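Local coordinates for protein aminopeptidase N (PDB 5DLL) that removes N-terminal amino acids, preferably alanine, from peptides as a zinc-dependent M1 metallopeptidase, and probably helps to degrade intracellular peptides, at residues 170-175 against 259-264; 208-213 against 222-227; 496-501 against 511-516; 614-619 against 634-639; 683-688 against 715-720. All coordinates share one frame; numbering follows the deposited sequence.

Contact 1. Residues 170-175 against 259-264; sequences NGDKID and LDTFMI
This contact sits where the N-terminal beta domain of the M1 peptidase meets its catalytic domain: the start of strand 172-179, from the large N-terminal sheet, abuts the start of strand 261-267, an inner strand of the catalytic domain's sheet. The two strands are not paired; the Asp172 side chain, together with the Gly171 backbone, meets Leu259, Asp260, Thr261 and Met263. Asp172 does most of the reaching. With CG anti to its carbonyl carbon (chi1 -51°), it sends OD1 to the backbone of Asp260, whose N lies 2.9 Å from that OD1 in a weak, bent hydrogen bond (127° at the hydrogen). The carboxylates of Asp172 and Asp260 are stacked, their planes only 14° apart, and Asp172 OD2 comes within 3.9 Å of Asp260 OD2. Carbon groups then close round the Gly171 carbonyl. Thr261 puts its methyl CG2 between backbone N and carbonyl carbon, 3.3 Å from Gly171 O, while Met263 bends its chain so that CE lies 3.9 Å from the same Gly171 O. Leu259 CD1 also meets Gly171 CA at 3.9 Å. Asn170, just before, ties into the surroundings through hydrogen bonds to Ala200 N and Lys278 O. Two carboxylates this close should repel each other, which may raise the proton affinity of one of them; the backbone N-H of Asp260 probably offsets part of that cost, as may Arg219, which packs against Asp260.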
# COMPACT_ATOMS: atom_id res chain seq x y z
N ASN A 170 -12.68 22.50 -0.07
CA ASN A 170 -12.11 22.20 -1.39
C ASN A 170 -12.05 23.42 -2.31
O ASN A 170 -12.99 24.21 -2.38
CB ASN A 170 -12.90 21.09 -2.10
CG ASN A 170 -13.27 19.96 -1.18
OD1 ASN A 170 -14.31 20.01 -0.52
ND2 ASN A 170 -12.44 18.94 -1.12
N GLY A 171 -10.93 23.53 -3.04
CA GLY A 171 -10.75 24.56 -4.06
C GLY A 171 -10.04 25.80 -3.55
O GLY A 171 -9.16 25.73 -2.68
N ASP A 172 -10.41 26.95 -4.11
CA ASP A 172 -9.75 28.22 -3.81
C ASP A 172 -10.67 29.11 -2.98
O ASP A 172 -11.88 29.16 -3.20
CB ASP A 172 -9.38 28.94 -5.11
CG ASP A 172 -8.61 28.06 -6.09
OD1 ASP A 172 -7.57 27.49 -5.69
OD2 ASP A 172 -9.03 27.94 -7.26
N LYS A 173 -10.07 29.83 -2.03
CA LYS A 173 -10.80 30.78 -1.20
C LYS A 173 -11.12 32.05 -2.00
O LYS A 173 -10.26 32.92 -2.15
CB LYS A 173 -9.96 31.12 0.04
CG LYS A 173 -10.65 32.01 1.05
CD LYS A 173 -9.64 32.71 1.95
CE LYS A 173 -8.95 31.74 2.89
NZ LYS A 173 -7.60 32.24 3.27
N ILE A 174 -12.35 32.15 -2.49
CA ILE A 174 -12.76 33.29 -3.33
C ILE A 174 -13.32 34.49 -2.56
O ILE A 174 -13.49 35.57 -3.13
CB ILE A 174 -13.78 32.87 -4.41
CG1 ILE A 174 -15.11 32.42 -3.79
CG2 ILE A 174 -13.19 31.76 -5.27
CD1 ILE A 174 -16.22 32.25 -4.80
N ASP A 175 -13.62 34.32 -1.27
CA ASP A 175 -14.17 35.41 -0.46
C ASP A 175 -13.95 35.14 1.02
O ASP A 175 -13.89 33.99 1.44
CB ASP A 175 -15.66 35.61 -0.76
CG ASP A 175 -16.23 36.89 -0.14
OD1 ASP A 175 -15.53 37.93 -0.15
OD2 ASP A 175 -17.38 36.85 0.34
N LEU A 259 -5.96 23.77 -9.64
CA LEU A 259 -6.42 24.85 -8.76
C LEU A 259 -5.27 25.79 -8.39
O LEU A 259 -4.11 25.47 -8.62
CB LEU A 259 -7.02 24.28 -7.48
CG LEU A 259 -8.14 23.24 -7.64
CD1 LEU A 259 -8.35 22.49 -6.33
CD2 LEU A 259 -9.43 23.90 -8.10
N ASP A 260 -5.61 26.93 -7.81
CA ASP A 260 -4.61 27.93 -7.40
C ASP A 260 -4.03 27.66 -6.02
O ASP A 260 -3.09 28.33 -5.61
CB ASP A 260 -5.20 29.34 -7.40
CG ASP A 260 -5.81 29.72 -8.73
OD1 ASP A 260 -5.42 29.12 -9.76
OD2 ASP A 260 -6.68 30.61 -8.74
N THR A 261 -4.62 26.71 -5.29
CA THR A 261 -4.12 26.33 -3.96
C THR A 261 -4.28 24.83 -3.70
O THR A 261 -5.18 24.20 -4.22
CB THR A 261 -4.76 27.17 -2.83
OG1 THR A 261 -4.49 26.57 -1.55
CG2 THR A 261 -6.25 27.30 -3.01
N PHE A 262 -3.37 24.28 -2.91
CA PHE A 262 -3.35 22.86 -2.59
C PHE A 262 -2.97 22.72 -1.13
O PHE A 262 -1.91 23.19 -0.71
CB PHE A 262 -2.34 22.13 -3.46
CG PHE A 262 -2.16 20.68 -3.11
CD1 PHE A 262 -3.00 19.71 -3.63
CD2 PHE A 262 -1.13 20.28 -2.26
CE1 PHE A 262 -2.84 18.37 -3.31
CE2 PHE A 262 -0.96 18.94 -1.94
CZ PHE A 262 -1.82 17.98 -2.46
N MET A 263 -3.84 22.08 -0.35
CA MET A 263 -3.70 22.04 1.09
C MET A 263 -3.53 20.61 1.59
O MET A 263 -4.04 19.67 0.98
CB MET A 263 -4.93 22.66 1.75
CG MET A 263 -5.06 24.16 1.52
SD MET A 263 -6.70 24.78 1.95
CE MET A 263 -7.67 24.23 0.55
N ILE A 264 -2.78 20.47 2.67
CA ILE A 264 -2.68 19.22 3.41
C ILE A 264 -2.97 19.53 4.87
O ILE A 264 -2.58 20.58 5.38
CB ILE A 264 -1.29 18.57 3.30
CG1 ILE A 264 -1.06 18.06 1.87
CG2 ILE A 264 -1.12 17.44 4.30
CD1 ILE A 264 0.33 17.51 1.63

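Contact 2. Residues 208-213 against 222-227; sequences SIKDTY and SLEIYA
Leu223 and Ile225 lie on the well-packed face of this pair of strands, together with Ile209 and Asp211. Ile209 CB stands 4.5 Å from Ile225 CB, and Leu223 CD1 reaches along to Tyr213 CB at 4.0 Å. Helix 236-253 covers this side: Met239 packs on Leu223, Lys243 forms a salt bridge with Asp211 OD2, and Glu250 takes a hydrogen bond with Tyr213 OH. The backbone between is that of an antiparallel beta hairpin, strands 207-214 and 220-227, at the margin of the five-stranded sheet of the catalytic domain. Ile209 pairs with Ile225 and Asp211 with Leu223 as hydrogen-bonded pairs; Ile209 N to Ile225 O, at 2.8 Å, runs in the carbonyl plane, whereas Leu223 N meets Asp211 O from 41° above it. The face carrying Ser208, Lys210, Thr212, Ser222, Glu224 and Tyr226 is more polar and opens to solvent at Lys210. Glu224, extended beyond CG, accepts a hydrogen bond from Tyr226 OH to its OE1 (2.9 Å) from well above the carboxylate plane. Lys210 crosses both obliquely, and its methylene CE, rather than its charge, touches them, 3.3 Å from Glu224 OE2 and equally far from Tyr226 OH. A bend at chi4 (73°) swings Lys210 NZ back toward Ser208 OG in a weak bond, leaving it 4.7 Å from Glu224 OE2. The buried Tyr226 ring packs on Ile166 and Leu168 of strand 166-169.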
# COMPACT_ATOMS: atom_id res chain seq x y z
N SER A 208 0.94 26.30 10.30
CA SER A 208 1.05 26.03 8.88
C SER A 208 2.46 26.23 8.33
O SER A 208 3.23 27.04 8.84
CB SER A 208 0.08 26.92 8.10
OG SER A 208 0.39 28.29 8.27
N ILE A 209 2.78 25.46 7.29
CA ILE A 209 3.92 25.73 6.41
C ILE A 209 3.34 26.10 5.05
O ILE A 209 2.69 25.29 4.40
CB ILE A 209 4.81 24.47 6.23
CG1 ILE A 209 5.43 24.06 7.56
CG2 ILE A 209 5.89 24.73 5.19
CD1 ILE A 209 5.99 22.65 7.55
N LYS A 210 3.57 27.34 4.63
CA LYS A 210 3.13 27.80 3.32
C LYS A 210 4.32 27.97 2.38
O LYS A 210 5.39 28.43 2.78
CB LYS A 210 2.33 29.11 3.46
CG LYS A 210 1.07 28.95 4.29
CD LYS A 210 0.01 29.96 3.88
CE LYS A 210 -1.29 29.74 4.65
NZ LYS A 210 -1.19 30.17 6.07
N ASP A 211 4.12 27.59 1.12
CA ASP A 211 5.17 27.61 0.12
C ASP A 211 4.51 27.70 -1.26
O ASP A 211 3.29 27.86 -1.33
CB ASP A 211 6.03 26.34 0.23
CG ASP A 211 7.43 26.51 -0.35
OD1 ASP A 211 7.64 27.40 -1.21
OD2 ASP A 211 8.32 25.73 0.04
N THR A 212 5.30 27.62 -2.33
CA THR A 212 4.80 27.82 -3.69
C THR A 212 5.39 26.82 -4.68
O THR A 212 6.46 26.25 -4.46
CB THR A 212 5.10 29.25 -4.18
OG1 THR A 212 5.03 30.17 -3.09
CG2 THR A 212 4.11 29.68 -5.26
N TYR A 213 4.66 26.60 -5.78
CA TYR A 213 5.12 25.77 -6.88
C TYR A 213 4.64 26.37 -8.21
O TYR A 213 3.44 26.60 -8.38
CB TYR A 213 4.60 24.34 -6.74
CG TYR A 213 5.01 23.45 -7.89
CD1 TYR A 213 6.24 22.80 -7.89
CD2 TYR A 213 4.19 23.28 -9.00
CE1 TYR A 213 6.63 22.00 -8.95
CE2 TYR A 213 4.57 22.49 -10.07
CZ TYR A 213 5.79 21.85 -10.04
OH TYR A 213 6.18 21.06 -11.09
N SER A 222 -0.42 27.96 -4.54
CA SER A 222 -0.12 28.04 -3.11
C SER A 222 -0.18 26.65 -2.48
O SER A 222 -1.18 25.94 -2.60
CB SER A 222 -1.08 29.00 -2.41
OG SER A 222 -0.65 29.26 -1.08
N LEU A 223 0.91 26.26 -1.82
CA LEU A 223 0.98 24.99 -1.09
C LEU A 223 0.88 25.29 0.40
O LEU A 223 1.49 26.24 0.89
CB LEU A 223 2.28 24.25 -1.41
CG LEU A 223 2.61 24.03 -2.89
CD1 LEU A 223 3.86 23.16 -3.04
CD2 LEU A 223 1.45 23.39 -3.64
N GLU A 224 0.09 24.49 1.12
CA GLU A 224 -0.21 24.76 2.52
C GLU A 224 -0.39 23.48 3.33
O GLU A 224 -1.42 22.82 3.23
CB GLU A 224 -1.48 25.62 2.63
CG GLU A 224 -1.47 26.89 1.78
CD GLU A 224 -2.66 27.79 2.02
OE1 GLU A 224 -3.70 27.31 2.53
OE2 GLU A 224 -2.56 28.99 1.69
N ILE A 225 0.61 23.14 4.13
CA ILE A 225 0.49 22.05 5.10
C ILE A 225 0.06 22.64 6.44
O ILE A 225 0.68 23.59 6.93
CB ILE A 225 1.81 21.27 5.26
CG1 ILE A 225 2.17 20.56 3.95
CG2 ILE A 225 1.70 20.26 6.39
CD1 ILE A 225 3.49 19.83 3.98
N TYR A 226 -1.00 22.07 7.02
CA TYR A 226 -1.54 22.51 8.30
C TYR A 226 -1.44 21.40 9.34
O TYR A 226 -1.81 20.25 9.08
CB TYR A 226 -3.01 22.91 8.15
CG TYR A 226 -3.23 24.21 7.40
CD1 TYR A 226 -3.18 25.43 8.07
CD2 TYR A 226 -3.51 24.21 6.04
CE1 TYR A 226 -3.39 26.62 7.40
CE2 TYR A 226 -3.72 25.40 5.36
CZ TYR A 226 -3.66 26.60 6.04
OH TYR A 226 -3.86 27.79 5.37
N ALA A 227 -0.95 21.75 10.53
CA ALA A 227 -0.87 20.81 11.65
C ALA A 227 -0.71 21.58 12.96
O ALA A 227 -0.50 22.79 12.95
CB ALA A 227 0.29 19.85 11.46

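Contact 3. Residues 496-501 against 511-516; sequences PVKMGL and EQVIEL
Met499 and Ile514 both set their leading carbon, CG and CG1 respectively, in the crowded position between backbone N and carbonyl carbon (chi1 53° and 60°), and this brings the two together on one face of the strand pair. Ile514 CG1 lies 3.9 Å from Val497 CB and 4.1 Å from Met499 CG, so the ethyl branch of the isoleucine sits against both neighbours on the facing strand. Met499 then bends at chi2 and at chi3, laying SD beside Gln512 CG at 4.1 Å; these two side chains run side by side and point the same way. The strands form an antiparallel beta hairpin, 495-502 with 508-516, in the Ig-like domain, where strand 533-535 flanks the other side of 495-502 and Phe525 of a second sheet packs on both Met499 and Gln512. In the ladder, Val497 N meets Ile514 O at 2.7 Å almost along the carbonyl axis and very straight (173° at the hydrogen), while Ile514 N returns to Val497 O from above the carbonyl plane. Farther along, Met499 N reaches Gln512 O at 3.1 Å, and the reverse bond, from Gln512 N to Met499 O, is weak. On the opposite face Lys498 crosses Val513 obliquely, its CG 4.0 Å from Val513 CG2, before its extended chain carries NZ off to a salt bridge with Asp539. Pro496 on this same face touches Val513 and is covered by Met402 and Leu406 of helix 390-423.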
# COMPACT_ATOMS: atom_id res chain seq x y z
N PRO A 496 1.19 -11.03 -21.26
CA PRO A 496 2.41 -10.50 -21.85
C PRO A 496 3.65 -11.12 -21.20
O PRO A 496 3.77 -11.11 -19.97
CB PRO A 496 2.34 -9.01 -21.54
CG PRO A 496 1.56 -8.93 -20.28
CD PRO A 496 0.65 -10.12 -20.23
N VAL A 497 4.53 -11.67 -22.03
CA VAL A 497 5.77 -12.29 -21.56
C VAL A 497 6.97 -11.49 -22.05
O VAL A 497 7.42 -11.66 -23.18
CB VAL A 497 5.90 -13.74 -22.06
CG1 VAL A 497 6.95 -14.49 -21.25
CG2 VAL A 497 4.55 -14.45 -21.99
N LYS A 498 7.48 -10.62 -21.18
CA LYS A 498 8.67 -9.83 -21.48
C LYS A 498 9.89 -10.73 -21.32
O LYS A 498 10.10 -11.32 -20.26
CB LYS A 498 8.77 -8.62 -20.55
CG LYS A 498 9.84 -7.62 -20.97
CD LYS A 498 9.92 -6.45 -20.00
CE LYS A 498 11.16 -5.61 -20.28
NZ LYS A 498 11.31 -4.49 -19.31
N MET A 499 10.69 -10.83 -22.38
CA MET A 499 11.70 -11.88 -22.45
C MET A 499 12.93 -11.53 -23.28
O MET A 499 12.99 -10.50 -23.95
CB MET A 499 11.05 -13.17 -22.98
CG MET A 499 10.30 -13.03 -24.30
SD MET A 499 11.32 -13.23 -25.77
CE MET A 499 11.66 -14.98 -25.72
N GLY A 500 13.92 -12.42 -23.20
CA GLY A 500 15.13 -12.35 -24.01
C GLY A 500 15.79 -13.71 -24.04
O GLY A 500 15.39 -14.62 -23.31
N LEU A 501 16.79 -13.87 -24.90
CA LEU A 501 17.58 -15.09 -24.95
C LEU A 501 19.03 -14.76 -24.63
O LEU A 501 19.53 -13.70 -25.01
CB LEU A 501 17.48 -15.76 -26.32
CG LEU A 501 16.10 -16.26 -26.74
CD1 LEU A 501 16.15 -16.85 -28.14
CD2 LEU A 501 15.56 -17.27 -25.74
N GLU A 511 15.39 -9.74 -27.84
CA GLU A 511 14.71 -9.03 -26.76
C GLU A 511 13.42 -8.36 -27.25
O GLU A 511 13.45 -7.43 -28.06
CB GLU A 511 15.63 -7.98 -26.14
CG GLU A 511 16.86 -8.56 -25.46
CD GLU A 511 17.57 -7.54 -24.59
OE1 GLU A 511 17.82 -6.41 -25.06
OE2 GLU A 511 17.87 -7.86 -23.42
N GLN A 512 12.29 -8.85 -26.74
CA GLN A 512 10.97 -8.33 -27.11
C GLN A 512 9.92 -8.75 -26.08
O GLN A 512 10.24 -9.46 -25.12
CB GLN A 512 10.57 -8.85 -28.50
CG GLN A 512 10.40 -10.36 -28.57
CD GLN A 512 10.05 -10.87 -29.96
OE1 GLN A 512 9.92 -10.09 -30.90
NE2 GLN A 512 9.90 -12.18 -30.09
N VAL A 513 8.69 -8.32 -26.29
CA VAL A 513 7.54 -8.79 -25.52
C VAL A 513 6.68 -9.66 -26.44
O VAL A 513 6.26 -9.21 -27.51
CB VAL A 513 6.67 -7.62 -25.00
CG1 VAL A 513 5.46 -8.14 -24.23
CG2 VAL A 513 7.50 -6.69 -24.12
N ILE A 514 6.43 -10.91 -26.03
CA ILE A 514 5.52 -11.79 -26.77
C ILE A 514 4.24 -12.00 -25.96
O ILE A 514 4.21 -11.74 -24.75
CB ILE A 514 6.17 -13.15 -27.15
CG1 ILE A 514 6.62 -13.93 -25.91
CG2 ILE A 514 7.34 -12.92 -28.09
CD1 ILE A 514 6.98 -15.37 -26.20
N GLU A 515 3.19 -12.47 -26.63
CA GLU A 515 1.86 -12.54 -26.03
C GLU A 515 1.31 -13.96 -26.05
O GLU A 515 1.51 -14.69 -27.02
CB GLU A 515 0.92 -11.60 -26.78
CG GLU A 515 1.22 -10.13 -26.51
CD GLU A 515 0.79 -9.21 -27.63
OE1 GLU A 515 -0.23 -9.50 -28.30
OE2 GLU A 515 1.47 -8.19 -27.84
N LEU A 516 0.62 -14.33 -24.97
CA LEU A 516 -0.06 -15.61 -24.88
C LEU A 516 -1.57 -15.37 -24.72
O LEU A 516 -2.05 -15.10 -23.62
CB LEU A 516 0.49 -16.42 -23.70
CG LEU A 516 -0.16 -17.77 -23.42
CD1 LEU A 516 0.02 -18.72 -24.60
CD2 LEU A 516 0.43 -18.37 -22.15

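Contact 4. Residues 614-619 against 634-639; sequences IPIEST and LSRKNV
Arg636 leaves its helix with CB directed at residues 614-619 and CG anti to the backbone N (chi1 -172°), then runs fully extended as far as NE. CG slides past Ile614, 4.0 Å from its CG2. CD comes next, 3.4 Å from Pro615 O and equally far from Glu617 OE1, the two approaching it roughly at a right angle to each other. At NE the polar contact begins: its N-H points to Pro615 O at 2.7 Å. A turn at chi4 (-80°) sets the guanidinium so that NH2 can also donate, to Ile614 O, again at 2.7 Å. Both carbonyls lie near the guanidinium plane, at its edge, and two fairly straight bonds fix its rotation. All this belongs to the helical C-terminal domain of ARM-repeat type, where Arg636, on helix 629-646, holds the loop leading into helix 617-621; Ile616 is the N-cap of that short helix. NH1, the last atom, has Glu617 OE1 3.5 Å away. That oxygen sits over one face of the guanidinium, well out of plane, so the salt bridge is one of charge alone. Glu617 arrives there by bending at chi2 and crossing Arg636 at about a right angle. Ile580 of helix 565-581 packs on Arg636 as well.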
# COMPACT_ATOMS: atom_id res chain seq x y z
N ILE A 614 20.04 -13.44 1.78
CA ILE A 614 19.42 -14.76 1.64
C ILE A 614 17.95 -14.68 2.08
O ILE A 614 17.65 -14.06 3.11
CB ILE A 614 20.18 -15.82 2.49
CG1 ILE A 614 21.62 -16.00 1.99
CG2 ILE A 614 19.48 -17.17 2.49
CD1 ILE A 614 21.74 -16.80 0.70
N PRO A 615 17.02 -15.29 1.31
CA PRO A 615 15.60 -15.22 1.66
C PRO A 615 15.34 -15.57 3.13
O PRO A 615 15.86 -16.58 3.61
CB PRO A 615 14.94 -16.25 0.75
CG PRO A 615 15.86 -16.41 -0.40
CD PRO A 615 17.24 -16.06 0.06
N ILE A 616 14.57 -14.74 3.82
CA ILE A 616 14.20 -15.03 5.20
C ILE A 616 13.36 -16.31 5.30
O ILE A 616 12.77 -16.78 4.32
CB ILE A 616 13.47 -13.84 5.89
CG1 ILE A 616 12.25 -13.39 5.07
CG2 ILE A 616 14.44 -12.68 6.09
CD1 ILE A 616 11.29 -12.53 5.86
N GLU A 617 13.31 -16.86 6.51
CA GLU A 617 12.80 -18.21 6.74
C GLU A 617 11.31 -18.34 6.40
O GLU A 617 10.88 -19.37 5.86
CB GLU A 617 13.05 -18.63 8.19
CG GLU A 617 14.52 -18.60 8.60
CD GLU A 617 14.93 -17.31 9.30
OE1 GLU A 617 15.53 -16.43 8.64
OE2 GLU A 617 14.65 -17.17 10.50
N SER A 618 10.54 -17.29 6.69
CA SER A 618 9.11 -17.27 6.38
C SER A 618 8.83 -17.33 4.88
O SER A 618 7.82 -17.89 4.45
CB SER A 618 8.45 -16.03 7.00
OG SER A 618 9.20 -14.86 6.74
N THR A 619 9.73 -16.75 4.08
CA THR A 619 9.62 -16.79 2.63
C THR A 619 9.91 -18.19 2.11
O THR A 619 9.16 -18.71 1.28
CB THR A 619 10.59 -15.80 1.96
OG1 THR A 619 10.36 -14.48 2.47
CG2 THR A 619 10.40 -15.79 0.44
N LEU A 634 17.97 -24.19 10.49
CA LEU A 634 19.32 -24.77 10.58
C LEU A 634 20.04 -24.75 9.24
O LEU A 634 21.25 -24.49 9.17
CB LEU A 634 19.25 -26.21 11.12
CG LEU A 634 18.69 -26.37 12.55
CD1 LEU A 634 18.40 -27.84 12.86
CD2 LEU A 634 19.63 -25.76 13.58
N SER A 635 19.30 -25.00 8.16
CA SER A 635 19.85 -25.01 6.82
C SER A 635 20.23 -23.60 6.35
O SER A 635 21.24 -23.43 5.67
CB SER A 635 18.85 -25.63 5.85
OG SER A 635 19.36 -25.68 4.54
N ARG A 636 19.42 -22.61 6.70
CA ARG A 636 19.69 -21.21 6.36
C ARG A 636 20.85 -20.65 7.17
O ARG A 636 21.66 -19.88 6.66
CB ARG A 636 18.45 -20.33 6.55
CG ARG A 636 18.61 -18.91 6.03
CD ARG A 636 17.37 -18.07 6.26
NE ARG A 636 17.51 -16.71 5.73
CZ ARG A 636 18.15 -15.71 6.32
NH1 ARG A 636 18.76 -15.87 7.49
NH2 ARG A 636 18.19 -14.51 5.73
N LYS A 637 20.91 -21.02 8.45
CA LYS A 637 22.02 -20.61 9.30
C LYS A 637 23.33 -21.15 8.72
O LYS A 637 24.35 -20.48 8.76
CB LYS A 637 21.80 -21.11 10.73
CG LYS A 637 22.72 -20.50 11.77
CD LYS A 637 22.27 -20.90 13.17
CE LYS A 637 23.31 -20.52 14.22
NZ LYS A 637 23.59 -19.05 14.24
N ASN A 638 23.26 -22.37 8.18
CA ASN A 638 24.43 -23.04 7.61
C ASN A 638 24.99 -22.32 6.39
O ASN A 638 26.19 -22.04 6.34
CB ASN A 638 24.10 -24.48 7.23
CG ASN A 638 25.32 -25.27 6.81
OD1 ASN A 638 26.38 -25.17 7.43
ND2 ASN A 638 25.18 -26.07 5.76
N VAL A 639 24.14 -22.01 5.41
CA VAL A 639 24.62 -21.34 4.20
C VAL A 639 25.04 -19.89 4.46
O VAL A 639 26.02 -19.42 3.89
CB VAL A 639 23.60 -21.38 3.03
CG1 VAL A 639 23.17 -22.81 2.75
CG2 VAL A 639 22.39 -20.49 3.31

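Contact 5. Residues 683-688 against 715-720; sequences YLMNAS and TELLKS
Met685 sets off with its CB toward residues 715-720 and crosses Glu716 obliquely. Its CG stands anti to its carbonyl carbon (chi1 -68°), and a bend at chi2 turns the thioether so that the methyl CE comes to rest 3.2 Å from Glu716 O. The flank of the chain meets the flank of the glutamate, Met685 CG lying 4.1 Å from Glu716 CB, and the tip goes on to Leu717, with CE 4.4 Å from its CD1. Leu717 itself sets off away from Met685, so the touch is between branch ends. Lys719 does the reverse: its CB faces the other segment, 4.2 Å from Met685 CB, and its extended chain then crosses Asn686 obliquely, bringing the ammonium group up to the side-chain amide. The segments lie on helices 668-685 and 707-717 and the turns after them, in the helical domain of ARM-repeat type. Helix 691-703, which lies between them in sequence, covers the join with Ala697, which packs on both Met685 and Leu717. Gln690 adds a clamp: its NE2 is hydrogen-bonded to Met685 O and to Lys719 O, one carbonyl from each segment. Glu716 O already accepts Lys719 N at 3.1 Å, so the Met685 methyl lies against an engaged carbonyl; van der Waals packing carries much of the contact, and Gln690 adds a polar link between the two backbones.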
# COMPACT_ATOMS: atom_id res chain seq x y z
N TYR A 683 26.62 -10.05 7.42
CA TYR A 683 27.45 -11.22 7.12
C TYR A 683 28.72 -11.28 7.98
O TYR A 683 29.23 -12.37 8.24
CB TYR A 683 27.83 -11.25 5.64
CG TYR A 683 26.75 -11.84 4.76
CD1 TYR A 683 26.61 -13.22 4.64
CD2 TYR A 683 25.88 -11.01 4.06
CE1 TYR A 683 25.63 -13.76 3.83
CE2 TYR A 683 24.90 -11.54 3.24
CZ TYR A 683 24.77 -12.92 3.13
OH TYR A 683 23.79 -13.45 2.33
N LEU A 684 29.21 -10.13 8.42
CA LEU A 684 30.35 -10.09 9.34
C LEU A 684 29.98 -10.61 10.74
O LEU A 684 30.84 -11.13 11.47
CB LEU A 684 30.93 -8.67 9.42
CG LEU A 684 31.54 -8.11 8.13
CD1 LEU A 684 31.91 -6.64 8.30
CD2 LEU A 684 32.74 -8.92 7.66
N MET A 685 28.70 -10.49 11.11
CA MET A 685 28.19 -10.99 12.39
C MET A 685 27.78 -12.46 12.33
O MET A 685 27.91 -13.19 13.31
CB MET A 685 27.00 -10.15 12.85
CG MET A 685 27.38 -8.73 13.23
SD MET A 685 28.40 -8.66 14.72
CE MET A 685 28.15 -6.94 15.15
N ASN A 686 27.29 -12.90 11.17
CA ASN A 686 27.00 -14.31 10.95
C ASN A 686 28.26 -15.16 10.68
O ASN A 686 28.16 -16.34 10.38
CB ASN A 686 25.99 -14.47 9.81
CG ASN A 686 24.64 -13.90 10.15
OD1 ASN A 686 24.20 -12.92 9.55
ND2 ASN A 686 23.98 -14.49 11.13
N ALA A 687 29.44 -14.55 10.78
CA ALA A 687 30.70 -15.28 10.70
C ALA A 687 30.95 -16.07 11.98
O ALA A 687 30.36 -15.78 13.03
CB ALA A 687 31.84 -14.31 10.44
N SER A 688 31.84 -17.06 11.89
CA SER A 688 32.24 -17.86 13.05
C SER A 688 33.01 -17.05 14.10
O SER A 688 32.96 -17.37 15.28
CB SER A 688 33.07 -19.07 12.62
OG SER A 688 32.30 -19.97 11.85
N THR A 715 20.85 -3.13 15.31
CA THR A 715 20.38 -4.44 14.85
C THR A 715 21.49 -5.49 14.82
O THR A 715 21.29 -6.63 15.25
CB THR A 715 19.76 -4.36 13.43
OG1 THR A 715 18.75 -3.34 13.40
CG2 THR A 715 19.15 -5.70 13.01
N GLU A 716 22.67 -5.11 14.33
CA GLU A 716 23.79 -6.04 14.18
C GLU A 716 24.50 -6.28 15.51
O GLU A 716 25.03 -7.36 15.75
CB GLU A 716 24.78 -5.54 13.13
CG GLU A 716 24.16 -5.22 11.77
CD GLU A 716 23.55 -6.41 11.06
OE1 GLU A 716 23.76 -7.56 11.50
OE2 GLU A 716 22.86 -6.20 10.04
N LEU A 717 24.50 -5.26 16.37
CA LEU A 717 25.03 -5.39 17.73
C LEU A 717 24.20 -6.39 18.55
O LEU A 717 24.71 -6.98 19.50
CB LEU A 717 25.07 -4.02 18.42
CG LEU A 717 26.36 -3.53 19.10
CD1 LEU A 717 27.61 -3.91 18.34
CD2 LEU A 717 26.30 -2.02 19.29
N LEU A 718 22.93 -6.57 18.19
CA LEU A 718 22.05 -7.56 18.84
C LEU A 718 22.29 -9.00 18.38
O LEU A 718 21.81 -9.94 19.03
CB LEU A 718 20.57 -7.21 18.62
CG LEU A 718 20.03 -5.91 19.22
CD1 LEU A 718 18.60 -5.69 18.75
CD2 LEU A 718 20.11 -5.94 20.74
N LYS A 719 22.99 -9.18 17.27
CA LYS A 719 23.40 -10.52 16.80
C LYS A 719 24.64 -11.03 17.54
O LYS A 719 25.02 -12.19 17.39
CB LYS A 719 23.66 -10.53 15.29
CG LYS A 719 22.42 -10.28 14.44
CD LYS A 719 22.68 -10.60 12.98
CE LYS A 719 21.41 -10.50 12.15
NZ LYS A 719 21.59 -11.10 10.79
N SER A 720 25.27 -10.15 18.33
CA SER A 720 26.43 -10.51 19.15
C SER A 720 26.09 -11.65 20.09
O SER A 720 25.01 -11.66 20.68
CB SER A 720 26.88 -9.30 19.97
OG SER A 720 27.98 -9.61 20.80

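How the contacts relate
Contacts 1 and 2 work as one region: their centres are 11 Å apart, and strands 220-227 and 261-267 are neighbours in the catalytic sheet, with Phe262 N 2.8 Å from Ser222 O and Ile264 O 2.7 Å from Tyr226 N, both probable hydrogen bonds. Contact 1 joins that sheet to the N-terminal domain, and contact 2 carries it outward to its edge strand 207-214. Contacts 4 and 5 form a second group in the helical domain, centres 15 Å apart, touching where Ile614 CG1 meets Tyr683 OH at 3.4 Å. Contact 3, in the Ig-like domain, stands alone, its centre about 33 Å from that of contact 4 and about 47 Å from that of contact 1. None of the five includes the zinc ligands His309, His313 and Glu332.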